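Local coordinates for protein putative methyltransferase (Emericella variicolor, PDB 7DMB) that probably transfers methyl groups from S-adenosylmethionine as a trans-acting methyltransferase of calbistrin biosynthesis, here holding the by-product S-adenosyl-L-homocysteine, at residues L260-D265 and K296-L301; R201-G206 and G274-V279; S79-K84 and I156-V161. All coordinates share one frame; numbering follows the deposited sequence.

Interactions 1 and 2 adjoin each other in the methyltransferase domain, their centres about 11 Å apart, and both reach S-adenosyl-L-homocysteine: 260-265 at the adenine, 201-206 at the amino group of the homocysteine part. They meet through packing, with Ile205 CD1 3.5 Å from Leu260 CD2 and 3.6 Å from Ile262 CD1, and through a probable hydrogen bond of 2.7 Å between Gly274 N and Thr300 O. Along the chain their segments alternate; 260-265 and 201-206 reach the ligand, while 274-279 and 296-301 back them. Interaction 3 belongs to the helical part of the protein, its centre about 35 Å from that of interaction 1 and 40 Å from that of interaction 2, and takes no part in the pocket.

Interaction 1 (L260-D265 and K296-L301); sequences LDISKD and KNVRTL. With SAH (S-adenosyl-L-homocysteine), chain C.
Asn297, on helix 291-301, reaches with its side-chain amide into the turn formed by 260-265 and makes the one direct hydrogen bond between the two segments. Its ND2 donates to Ile262 O over 2.9 Å at 161°. The acceptor lies close to the plane of the Asn297 amide, whereas the donor stands well above the carbonyl plane of Ile262. A water accepts from Asn297 ND2 and donates to Ser263 O, adding a second link between helix and turn.

Apolar contacts lie alongside this polar one. At chi1 -163° the longer branch of Ile262 lies opposite the backbone N and runs toward the helix: CG1 lies 3.8 Å from Val298 CG2, and CD1 is 3.8 Å from Asn297 CB. Leu301 CD1 approaches the same Ile262 methyl and also Leu260 CD2. Val298 and Leu301 continue from here onto strand 276-282, Val298 touching Val279 and Leu301 touching Tyr276.

Within 260-265, polar bonds shape the turn and hold the adenine. Asp261 to Lys264 form a type I beta turn, and Asp261 OD2 closes an Asx turn by accepting from Ser263 N at 2.9 Å. That oxygen also takes the amino group of the ligand, SAH N6, at 3.0 Å, so a backbone N-H and the ligand amino group meet on one carboxylate oxygen, which should help to fix its position. Ile262 N donates to SAH N1 at 3.1 Å and 162°, while Ile262 CG2 packs 3.6 Å from that ring nitrogen. Ile262 thus joins ligand and helix, its N-H and short branch serving the base and its carbonyl and long branch the helix. An acidic side chain and the next backbone N-H reading N6 and N1 form the adenine-recognition site characteristic of class I, Rossmann-like methyltransferases.

Interaction 2 (R201-G206 and G274-V279); sequences RILEIG and GAYDVV. With SAH (S-adenosyl-L-homocysteine), chain C.
Arg201 and Asp277 both carry CG beside the backbone N and anti to the carbonyl carbon (chi1 -58° and -51°), and the bend of Arg201 at chi3 turns its guanidinium onto the aspartate. The grip is side-on: Arg201 NE donates to Asp277 OD2, and Arg201 NH2 forms a salt bridge to Asp277 OD1 at 3.1 Å. Both oxygens lie near the guanidinium plane, yet the nitrogens approach from above the carboxylate, whose plane is turned 43° away. Asp277 OD2 also accepts from Arg201 N at 2.8 Å, while Ala275 O sits over one guanidinium face.

Arg201 O receives both Asp277 N and Val278 N, the second at 3.3 Å, where the chain turns a corner at Asp277. The parallel pairing then continues with Leu203 N to Val278 O at 3.1 Å.

On one face of the sheet, Leu203 CD1 makes a CH-pi contact over the Tyr276 ring, 4.0 Å from its centroid, and Ile205 CG1 meets Val279 CG1 at 3.7 Å. Leu301 of helix 291-301 packs against Leu203.

In the loop that follows the strand, Gly206 O accepts from the ligand amino nitrogen, SAH N, at 2.9 Å. Parallel pairing of these central strands, with a glycine-rich turn leading to the cofactor, is characteristic of the Rossmann-like methyltransferase fold.

Interaction 3 (S79-K84 and I156-V161); sequences SATCTK and IVEGRV
A Schellman motif ends helix 140-157, and the linker between helices 56-79 and 85-101 docks on this helix end through Val157 and Glu158. Gly159, with its positive phi, is the C-prime residue: its N donates to Ile156 O at 3.0 Å, and Arg160 N reaches back to Asp155 O.

The carbonyl of Val157 at the end of the helix is taken up by the linker. Thr83 N donates to Val157 O at 3.0 Å, and Thr83 OG1 approaches the same oxygen from above the carbonyl plane, at a modelled separation too short to be reliable in detail. A chi1 of 51° places that hydroxyl between the Thr83 backbone N and carbonyl carbon, and leaves CG2 to pack 3.7 Å from Glu158 CA. The threonine thus meets a helix-end carbonyl with its N-H and, less certainly, its hydroxyl.

Glu158 makes the second polar anchor. Extended beyond CG, its chain crosses Thr81 at about a right angle, and OE2 accepts from Thr81 N over 2.9 Å in an almost straight bond (176°), met on the anti side. A water donates to Glu158 OE2 and lies close to Thr81 OG1. The other oxygen, OE1, is held end-on by Arg160, whose NH1 lies 2.9 Å away and whose NH2 also donates to it. Arg160 NH2 has a further salt-bridge partner in Asp155, so the charged groups brace one another beside the helix end.

Between these anchors, Val157 CG2 touches Ala80 CB at 3.8 Å, and Val157 CB lies 4.2 Å from Cys82 SG. Phe87 of helix 85-101 packs against both Val157 and Cys82. Such a Schellman C-cap, with glycine at C-prime, is a common way to end an alpha helix; here the linker 79-84 docks on it, at the surface of the helical region and far from the ligand pocket.

Interaction 1 (L260-D265 and K296-L301)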
loop_
_atom_site.group_PDB
_atom_site.type_symbol
_atom_site.label_atom_id
_atom_site.label_comp_id
_atom_site.label_asym_id
_atom_site.label_seq_id
_atom_site.Cartn_x
_atom_site.Cartn_y
_atom_site.Cartn_z
ATOM N N LEU A 260 0.028 -14.698 -10.523
ATOM C CA LEU A 260 1.448 -14.412 -10.700
ATOM C C LEU A 260 2.100 -14.152 -9.351
ATOM O O LEU A 260 1.621 -13.321 -8.563
ATOM C CB LEU A 260 1.675 -13.212 -11.615
ATOM C CG LEU A 260 3.132 -12.750 -11.637
ATOM C CD1 LEU A 260 4.005 -13.840 -12.264
ATOM C CD2 LEU A 260 3.293 -11.457 -12.402
ATOM N N ASP A 261 3.193 -14.873 -9.103
ATOM C CA ASP A 261 4.058 -14.696 -7.944
ATOM C C ASP A 261 5.294 -13.945 -8.418
ATOM O O ASP A 261 6.164 -14.533 -9.072
ATOM C CB ASP A 261 4.431 -16.056 -7.356
ATOM C CG ASP A 261 5.327 -15.956 -6.122
ATOM O OD1 ASP A 261 5.514 -17.010 -5.480
ATOM O OD2 ASP A 261 5.864 -14.858 -5.809
ATOM N N ILE A 262 5.381 -12.649 -8.089
ATOM C CA ILE A 262 6.485 -11.830 -8.596
ATOM C C ILE A 262 7.807 -12.124 -7.899
ATOM O O ILE A 262 8.863 -11.687 -8.388
ATOM C CB ILE A 262 6.116 -10.334 -8.513
ATOM C CG1 ILE A 262 7.026 -9.464 -9.401
ATOM C CG2 ILE A 262 6.128 -9.844 -7.062
ATOM C CD1 ILE A 262 7.038 -9.821 -10.881
ATOM N N SER A 263 7.800 -12.884 -6.799
ATOM C CA SER A 263 9.067 -13.317 -6.209
ATOM C C SER A 263 9.764 -14.410 -7.017
ATOM O O SER A 263 10.891 -14.773 -6.670
ATOM C CB SER A 263 8.875 -13.802 -4.759
ATOM O OG SER A 263 8.073 -14.977 -4.653
ATOM N N LYS A 264 9.138 -14.926 -8.075
ATOM C CA LYS A 264 9.678 -16.015 -8.873
ATOM C C LYS A 264 9.598 -15.654 -10.347
ATOM O O LYS A 264 8.863 -14.746 -10.743
ATOM C CB LYS A 264 8.929 -17.329 -8.628
ATOM C CG LYS A 264 9.086 -17.851 -7.217
ATOM C CD LYS A 264 8.133 -18.997 -6.947
ATOM C CE LYS A 264 8.066 -19.271 -5.455
ATOM N NZ LYS A 264 8.515 -20.634 -5.110
ATOM N N ASP A 265 10.352 -16.392 -11.162
ATOM C CA ASP A 265 10.473 -16.088 -12.584
ATOM C C ASP A 265 9.097 -16.059 -13.256
ATOM O O ASP A 265 8.372 -17.070 -13.219
ATOM C CB ASP A 265 11.372 -17.106 -13.284
ATOM C CG ASP A 265 11.314 -16.978 -14.789
ATOM O OD1 ASP A 265 11.308 -15.833 -15.292
ATOM O OD2 ASP A 265 11.270 -18.020 -15.473
ATOM N N LYS A 296 14.055 -7.611 -10.387
ATOM C CA LYS A 296 14.542 -8.267 -11.603
ATOM C C LYS A 296 13.428 -9.030 -12.311
ATOM O O LYS A 296 13.429 -9.135 -13.550
ATOM C CB LYS A 296 15.693 -9.229 -11.289
ATOM C CG LYS A 296 16.995 -8.568 -10.808
ATOM C CD LYS A 296 18.067 -9.617 -10.434
ATOM C CE LYS A 296 19.398 -8.953 -10.085
ATOM N NZ LYS A 296 20.516 -9.924 -9.969
ATOM N N ASN A 297 12.477 -9.574 -11.555
ATOM C CA ASN A 297 11.352 -10.253 -12.189
ATOM C C ASN A 297 10.397 -9.251 -12.825
ATOM O O ASN A 297 9.832 -9.533 -13.891
ATOM C CB ASN A 297 10.630 -11.145 -11.181
ATOM C CG ASN A 297 11.444 -12.380 -10.809
ATOM O OD1 ASN A 297 12.282 -12.852 -11.591
ATOM N ND2 ASN A 297 11.215 -12.900 -9.605
ATOM N N VAL A 298 10.236 -8.067 -12.221
ATOM C CA VAL A 298 9.467 -7.013 -12.883
ATOM C C VAL A 298 10.148 -6.590 -14.184
ATOM O O VAL A 298 9.486 -6.367 -15.202
ATOM C CB VAL A 298 9.258 -5.816 -11.939
ATOM C CG1 VAL A 298 8.645 -4.649 -12.700
ATOM C CG2 VAL A 298 8.366 -6.199 -10.770
ATOM N N ARG A 299 11.481 -6.464 -14.169
ATOM C CA ARG A 299 12.201 -6.024 -15.363
ATOM C C ARG A 299 12.077 -7.038 -16.495
ATOM O O ARG A 299 11.963 -6.663 -17.672
ATOM C CB ARG A 299 13.679 -5.786 -15.040
ATOM C CG ARG A 299 14.493 -5.301 -16.255
ATOM C CD ARG A 299 15.941 -5.732 -16.164
ATOM N NE ARG A 299 16.863 -4.734 -16.708
ATOM C CZ ARG A 299 17.423 -4.806 -17.915
ATOM N NH1 ARG A 299 17.143 -5.828 -18.723
ATOM N NH2 ARG A 299 18.252 -3.849 -18.319
ATOM N N THR A 300 12.114 -8.328 -16.157
ATOM C CA THR A 300 11.922 -9.374 -17.158
ATOM C C THR A 300 10.640 -9.154 -17.954
ATOM O O THR A 300 10.615 -9.364 -19.174
ATOM C CB THR A 300 11.915 -10.747 -16.472
ATOM O OG1 THR A 300 13.235 -11.037 -16.001
ATOM C CG2 THR A 300 11.469 -11.847 -17.416
ATOM N N LEU A 301 9.573 -8.695 -17.284
ATOM C CA LEU A 301 8.292 -8.475 -17.951
ATOM C C LEU A 301 8.291 -7.246 -18.856
ATOM O O LEU A 301 7.481 -7.185 -19.795
ATOM C CB LEU A 301 7.170 -8.350 -16.909
ATOM C CG LEU A 301 6.791 -9.629 -16.158
ATOM C CD1 LEU A 301 6.006 -9.326 -14.892
ATOM C CD2 LEU A 301 5.987 -10.568 -17.067
HETATM N N SAH C . -2.921 -3.842 -4.416
HETATM C CA SAH C . -3.658 -4.219 -3.178
HETATM C CB SAH C . -3.087 -3.519 -1.939
HETATM C CG SAH C . -1.860 -4.209 -1.383
HETATM S SD SAH C . -2.197 -5.819 -0.606
HETATM C C SAH C . -5.137 -3.859 -3.341
HETATM O O SAH C . -5.961 -4.695 -2.916
HETATM O OXT SAH C . -5.405 -2.774 -3.911
HETATM C "C5'" SAH C . -0.877 -6.832 -1.322
HETATM C "C4'" SAH C . -1.384 -7.722 -2.437
HETATM O "O4'" SAH C . -0.252 -8.355 -3.082
HETATM C "C3'" SAH C . -2.301 -8.851 -1.961
HETATM O "O3'" SAH C . -3.452 -8.905 -2.793
HETATM C "C2'" SAH C . -1.411 -10.094 -2.068
HETATM O "O2'" SAH C . -2.100 -11.297 -2.336
HETATM C "C1'" SAH C . -0.498 -9.731 -3.231
HETATM N N9 SAH C . 0.784 -10.425 -3.184
HETATM C C8 SAH C . 1.464 -10.774 -2.044
HETATM N N7 SAH C . 2.599 -11.382 -2.277
HETATM C C5 SAH C . 2.671 -11.453 -3.659
HETATM C C6 SAH C . 3.642 -11.991 -4.526
HETATM N N6 SAH C . 4.754 -12.587 -4.107
HETATM N N1 SAH C . 3.410 -11.895 -5.859
HETATM C C2 SAH C . 2.286 -11.296 -6.271
HETATM N N3 SAH C . 1.309 -10.752 -5.550
HETATM C C4 SAH C . 1.558 -10.863 -4.233
HETATM O O HOH W 1 13.121 -14.933 -8.877
#

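Interaction 2 (R201-G206 and G274-V279)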
loop_
_atom_site.group_PDB
_atom_site.type_symbol
_atom_site.label_atom_id
_atom_site.label_comp_id
_atom_site.label_asym_id
_atom_site.label_seq_id
_atom_site.Cartn_x
_atom_site.Cartn_y
_atom_site.Cartn_z
ATOM N N ARG A 201 0.361 -1.850 -23.163
ATOM C CA ARG A 201 0.291 -3.173 -22.552
ATOM C C ARG A 201 0.657 -3.016 -21.075
ATOM O O ARG A 201 1.790 -2.652 -20.745
ATOM C CB ARG A 201 1.219 -4.143 -23.288
ATOM C CG ARG A 201 0.876 -4.265 -24.788
ATOM C CD ARG A 201 1.980 -4.940 -25.600
ATOM N NE ARG A 201 3.256 -4.224 -25.506
ATOM C CZ ARG A 201 4.433 -4.729 -25.882
ATOM N NH1 ARG A 201 4.495 -5.952 -26.390
ATOM N NH2 ARG A 201 5.554 -4.018 -25.748
ATOM N N ILE A 202 -0.319 -3.233 -20.192
ATOM C CA ILE A 202 -0.172 -2.987 -18.757
ATOM C C ILE A 202 -0.341 -4.307 -18.018
ATOM O O ILE A 202 -1.226 -5.105 -18.351
ATOM C CB ILE A 202 -1.190 -1.967 -18.190
ATOM C CG1 ILE A 202 -1.094 -0.616 -18.866
ATOM C CG2 ILE A 202 -0.975 -1.755 -16.682
ATOM C CD1 ILE A 202 -2.311 -0.316 -19.707
ATOM N N LEU A 203 0.502 -4.526 -17.008
ATOM C CA LEU A 203 0.342 -5.632 -16.078
ATOM C C LEU A 203 0.393 -5.062 -14.670
ATOM O O LEU A 203 1.297 -4.281 -14.355
ATOM C CB LEU A 203 1.430 -6.692 -16.268
ATOM C CG LEU A 203 1.281 -7.993 -15.467
ATOM C CD1 LEU A 203 1.612 -9.207 -16.336
ATOM C CD2 LEU A 203 2.156 -7.960 -14.237
ATOM N N GLU A 204 -0.562 -5.428 -13.821
ATOM C CA GLU A 204 -0.500 -5.020 -12.414
ATOM C C GLU A 204 -0.178 -6.226 -11.527
ATOM O O GLU A 204 -0.880 -7.249 -11.576
ATOM C CB GLU A 204 -1.793 -4.343 -11.960
ATOM C CG GLU A 204 -1.798 -4.024 -10.469
ATOM C CD GLU A 204 -3.005 -3.233 -10.077
ATOM O OE1 GLU A 204 -3.845 -2.978 -10.973
ATOM O OE2 GLU A 204 -3.122 -2.869 -8.883
ATOM N N ILE A 205 0.905 -6.105 -10.744
ATOM C CA ILE A 205 1.293 -7.091 -9.737
ATOM C C ILE A 205 0.400 -6.926 -8.514
ATOM O O ILE A 205 0.083 -5.800 -8.116
ATOM C CB ILE A 205 2.776 -6.914 -9.327
ATOM C CG1 ILE A 205 3.704 -6.858 -10.542
ATOM C CG2 ILE A 205 3.214 -8.015 -8.338
ATOM C CD1 ILE A 205 3.825 -8.163 -11.229
ATOM N N GLY A 206 0.027 -8.046 -7.894
ATOM C CA GLY A 206 -0.696 -8.064 -6.628
ATOM C C GLY A 206 -1.833 -7.067 -6.526
ATOM O O GLY A 206 -1.945 -6.342 -5.539
ATOM N N GLY A 274 9.468 -9.219 -21.631
ATOM C CA GLY A 274 9.548 -7.992 -22.402
ATOM C C GLY A 274 8.284 -7.596 -23.131
ATOM O O GLY A 274 8.348 -6.792 -24.068
ATOM N N ALA A 275 7.130 -8.121 -22.726
ATOM C CA ALA A 275 5.890 -7.928 -23.460
ATOM C C ALA A 275 4.997 -6.848 -22.856
ATOM O O ALA A 275 3.808 -6.776 -23.196
ATOM C CB ALA A 275 5.132 -9.254 -23.544
ATOM N N TYR A 276 5.536 -5.988 -21.998
ATOM C CA TYR A 276 4.706 -5.022 -21.295
ATOM C C TYR A 276 5.402 -3.675 -21.238
ATOM O O TYR A 276 6.620 -3.590 -21.030
ATOM C CB TYR A 276 4.358 -5.520 -19.881
ATOM C CG TYR A 276 3.508 -6.777 -19.924
ATOM C CD1 TYR A 276 2.128 -6.706 -20.127
ATOM C CD2 TYR A 276 4.087 -8.034 -19.796
ATOM C CE1 TYR A 276 1.339 -7.880 -20.189
ATOM C CE2 TYR A 276 3.318 -9.194 -19.854
ATOM C CZ TYR A 276 1.949 -9.111 -20.058
ATOM O OH TYR A 276 1.211 -10.265 -20.091
ATOM N N ASP A 277 4.609 -2.625 -21.414
ATOM C CA ASP A 277 5.119 -1.265 -21.407
ATOM C C ASP A 277 5.148 -0.683 -20.006
ATOM O O ASP A 277 6.057 0.081 -19.671
ATOM C CB ASP A 277 4.260 -0.398 -22.324
ATOM C CG ASP A 277 4.100 -1.016 -23.684
ATOM O OD1 ASP A 277 5.155 -1.298 -24.300
ATOM O OD2 ASP A 277 2.944 -1.265 -24.112
ATOM N N VAL A 278 4.157 -1.016 -19.184
ATOM C CA VAL A 278 4.052 -0.488 -17.829
ATOM C C VAL A 278 3.665 -1.638 -16.911
ATOM O O VAL A 278 2.719 -2.384 -17.199
ATOM C CB VAL A 278 3.028 0.666 -17.718
ATOM C CG1 VAL A 278 3.005 1.236 -16.294
ATOM C CG2 VAL A 278 3.353 1.783 -18.719
ATOM N N VAL A 279 4.403 -1.794 -15.818
ATOM C CA VAL A 279 4.020 -2.697 -14.735
ATOM C C VAL A 279 3.588 -1.835 -13.558
ATOM O O VAL A 279 4.317 -0.916 -13.162
ATOM C CB VAL A 279 5.167 -3.649 -14.339
ATOM C CG1 VAL A 279 4.871 -4.337 -13.014
ATOM C CG2 VAL A 279 5.404 -4.686 -15.434
HETATM N N SAH C . -2.921 -3.842 -4.416
HETATM C CA SAH C . -3.658 -4.219 -3.178
HETATM C CB SAH C . -3.087 -3.519 -1.939
HETATM C CG SAH C . -1.860 -4.209 -1.383
HETATM S SD SAH C . -2.197 -5.819 -0.606
HETATM C C SAH C . -5.137 -3.859 -3.341
HETATM O O SAH C . -5.961 -4.695 -2.916
HETATM O OXT SAH C . -5.405 -2.774 -3.911
HETATM C "C5'" SAH C . -0.877 -6.832 -1.322
HETATM C "C4'" SAH C . -1.384 -7.722 -2.437
HETATM O "O4'" SAH C . -0.252 -8.355 -3.082
HETATM C "C3'" SAH C . -2.301 -8.851 -1.961
HETATM O "O3'" SAH C . -3.452 -8.905 -2.793
HETATM C "C2'" SAH C . -1.411 -10.094 -2.068
HETATM O "O2'" SAH C . -2.100 -11.297 -2.336
HETATM C "C1'" SAH C . -0.498 -9.731 -3.231
HETATM N N9 SAH C . 0.784 -10.425 -3.184
HETATM C C8 SAH C . 1.464 -10.774 -2.044
HETATM N N7 SAH C . 2.599 -11.382 -2.277
HETATM C C5 SAH C . 2.671 -11.453 -3.659
HETATM C C6 SAH C . 3.642 -11.991 -4.526
HETATM N N6 SAH C . 4.754 -12.587 -4.107
HETATM N N1 SAH C . 3.410 -11.895 -5.859
HETATM C C2 SAH C . 2.286 -11.296 -6.271
HETATM N N3 SAH C . 1.309 -10.752 -5.550
HETATM C C4 SAH C . 1.558 -10.863 -4.233
#

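Interaction 3 (S79-K84 and I156-V161)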
loop_
_atom_site.group_PDB
_atom_site.type_symbol
_atom_site.label_atom_id
_atom_site.label_comp_id
_atom_site.label_asym_id
_atom_site.label_seq_id
_atom_site.Cartn_x
_atom_site.Cartn_y
_atom_site.Cartn_z
ATOM N N SER A 79 -2.360 -11.154 29.186
ATOM C CA SER A 79 -2.958 -12.379 29.698
ATOM C C SER A 79 -3.230 -13.419 28.610
ATOM O O SER A 79 -3.629 -14.545 28.938
ATOM C CB SER A 79 -4.257 -12.065 30.448
ATOM O OG SER A 79 -4.990 -11.040 29.803
ATOM N N ALA A 80 -3.014 -13.088 27.340
ATOM C CA ALA A 80 -3.298 -14.015 26.254
ATOM C C ALA A 80 -2.112 -14.937 25.985
ATOM O O ALA A 80 -0.949 -14.610 26.255
ATOM C CB ALA A 80 -3.662 -13.260 24.973
ATOM N N THR A 81 -2.424 -16.099 25.424
ATOM C CA THR A 81 -1.418 -17.061 24.996
ATOM C C THR A 81 -1.043 -16.760 23.549
ATOM O O THR A 81 -1.774 -17.112 22.621
ATOM C CB THR A 81 -1.940 -18.485 25.142
ATOM O OG1 THR A 81 -2.315 -18.718 26.505
ATOM C CG2 THR A 81 -0.873 -19.488 24.722
ATOM N N CYS A 82 0.107 -16.113 23.354
ATOM C CA CYS A 82 0.664 -15.913 22.014
ATOM C C CYS A 82 1.161 -17.242 21.464
ATOM O O CYS A 82 2.191 -17.764 21.908
ATOM C CB CYS A 82 1.790 -14.882 22.061
ATOM S SG CYS A 82 1.152 -13.221 22.257
ATOM N N THR A 83 0.438 -17.784 20.484
ATOM C CA THR A 83 0.645 -19.156 20.042
ATOM C C THR A 83 1.703 -19.302 18.962
ATOM O O THR A 83 2.102 -20.433 18.664
ATOM C CB THR A 83 -0.663 -19.747 19.527
ATOM O OG1 THR A 83 -1.230 -18.850 18.569
ATOM C CG2 THR A 83 -1.623 -19.963 20.675
ATOM N N LYS A 84 2.142 -18.213 18.356
ATOM C CA LYS A 84 3.191 -18.228 17.353
ATOM C C LYS A 84 4.270 -17.247 17.768
ATOM O O LYS A 84 3.996 -16.303 18.513
ATOM C CB LYS A 84 2.648 -17.856 15.966
ATOM C CG LYS A 84 1.715 -18.897 15.376
ATOM C CD LYS A 84 1.396 -18.599 13.913
ATOM C CE LYS A 84 0.816 -19.826 13.222
ATOM N NZ LYS A 84 1.227 -21.086 13.912
ATOM N N ILE A 156 -7.119 -13.849 17.843
ATOM C CA ILE A 156 -6.134 -13.933 16.771
ATOM C C ILE A 156 -4.834 -14.554 17.282
ATOM O O ILE A 156 -4.348 -15.543 16.718
ATOM C CB ILE A 156 -5.909 -12.551 16.126
ATOM C CG1 ILE A 156 -7.195 -12.063 15.437
ATOM C CG2 ILE A 156 -4.727 -12.600 15.131
ATOM C CD1 ILE A 156 -7.201 -10.589 15.084
ATOM N N VAL A 157 -4.269 -14.024 18.377
ATOM C CA VAL A 157 -2.990 -14.579 18.841
ATOM C C VAL A 157 -3.158 -15.971 19.422
ATOM O O VAL A 157 -2.172 -16.711 19.537
ATOM C CB VAL A 157 -2.281 -13.694 19.886
ATOM C CG1 VAL A 157 -2.062 -12.280 19.359
ATOM C CG2 VAL A 157 -3.046 -13.706 21.212
ATOM N N GLU A 158 -4.370 -16.362 19.792
ATOM C CA GLU A 158 -4.573 -17.722 20.260
ATOM C C GLU A 158 -5.001 -18.679 19.152
ATOM O O GLU A 158 -5.311 -19.840 19.445
ATOM C CB GLU A 158 -5.577 -17.735 21.406
ATOM C CG GLU A 158 -5.078 -16.886 22.574
ATOM C CD GLU A 158 -5.758 -17.184 23.894
ATOM O OE1 GLU A 158 -6.804 -17.883 23.912
ATOM O OE2 GLU A 158 -5.238 -16.702 24.922
ATOM N N GLY A 159 -5.014 -18.228 17.895
ATOM C CA GLY A 159 -5.225 -19.130 16.769
ATOM C C GLY A 159 -6.649 -19.579 16.541
ATOM O O GLY A 159 -6.864 -20.627 15.927
ATOM N N ARG A 160 -7.633 -18.816 17.014
ATOM C CA ARG A 160 -9.035 -19.131 16.782
ATOM C C ARG A 160 -9.630 -18.386 15.594
ATOM O O ARG A 160 -10.634 -18.839 15.041
ATOM C CB ARG A 160 -9.862 -18.829 18.039
ATOM C CG ARG A 160 -9.688 -19.870 19.162
ATOM C CD ARG A 160 -10.690 -19.685 20.279
ATOM N NE ARG A 160 -10.486 -18.405 20.960
ATOM C CZ ARG A 160 -9.578 -18.193 21.914
ATOM N NH1 ARG A 160 -8.777 -19.176 22.305
ATOM N NH2 ARG A 160 -9.467 -16.996 22.477
ATOM N N VAL A 161 -9.041 -17.266 15.179
ATOM C CA VAL A 161 -9.525 -16.550 14.009
ATOM C C VAL A 161 -8.332 -15.887 13.333
ATOM O O VAL A 161 -7.353 -15.502 13.987
ATOM C CB VAL A 161 -10.647 -15.531 14.372
ATOM C CG1 VAL A 161 -10.100 -14.310 15.074
ATOM C CG2 VAL A 161 -11.427 -15.102 13.114
HETATM O O HOH W 2 -4.623 -18.392 27.112
#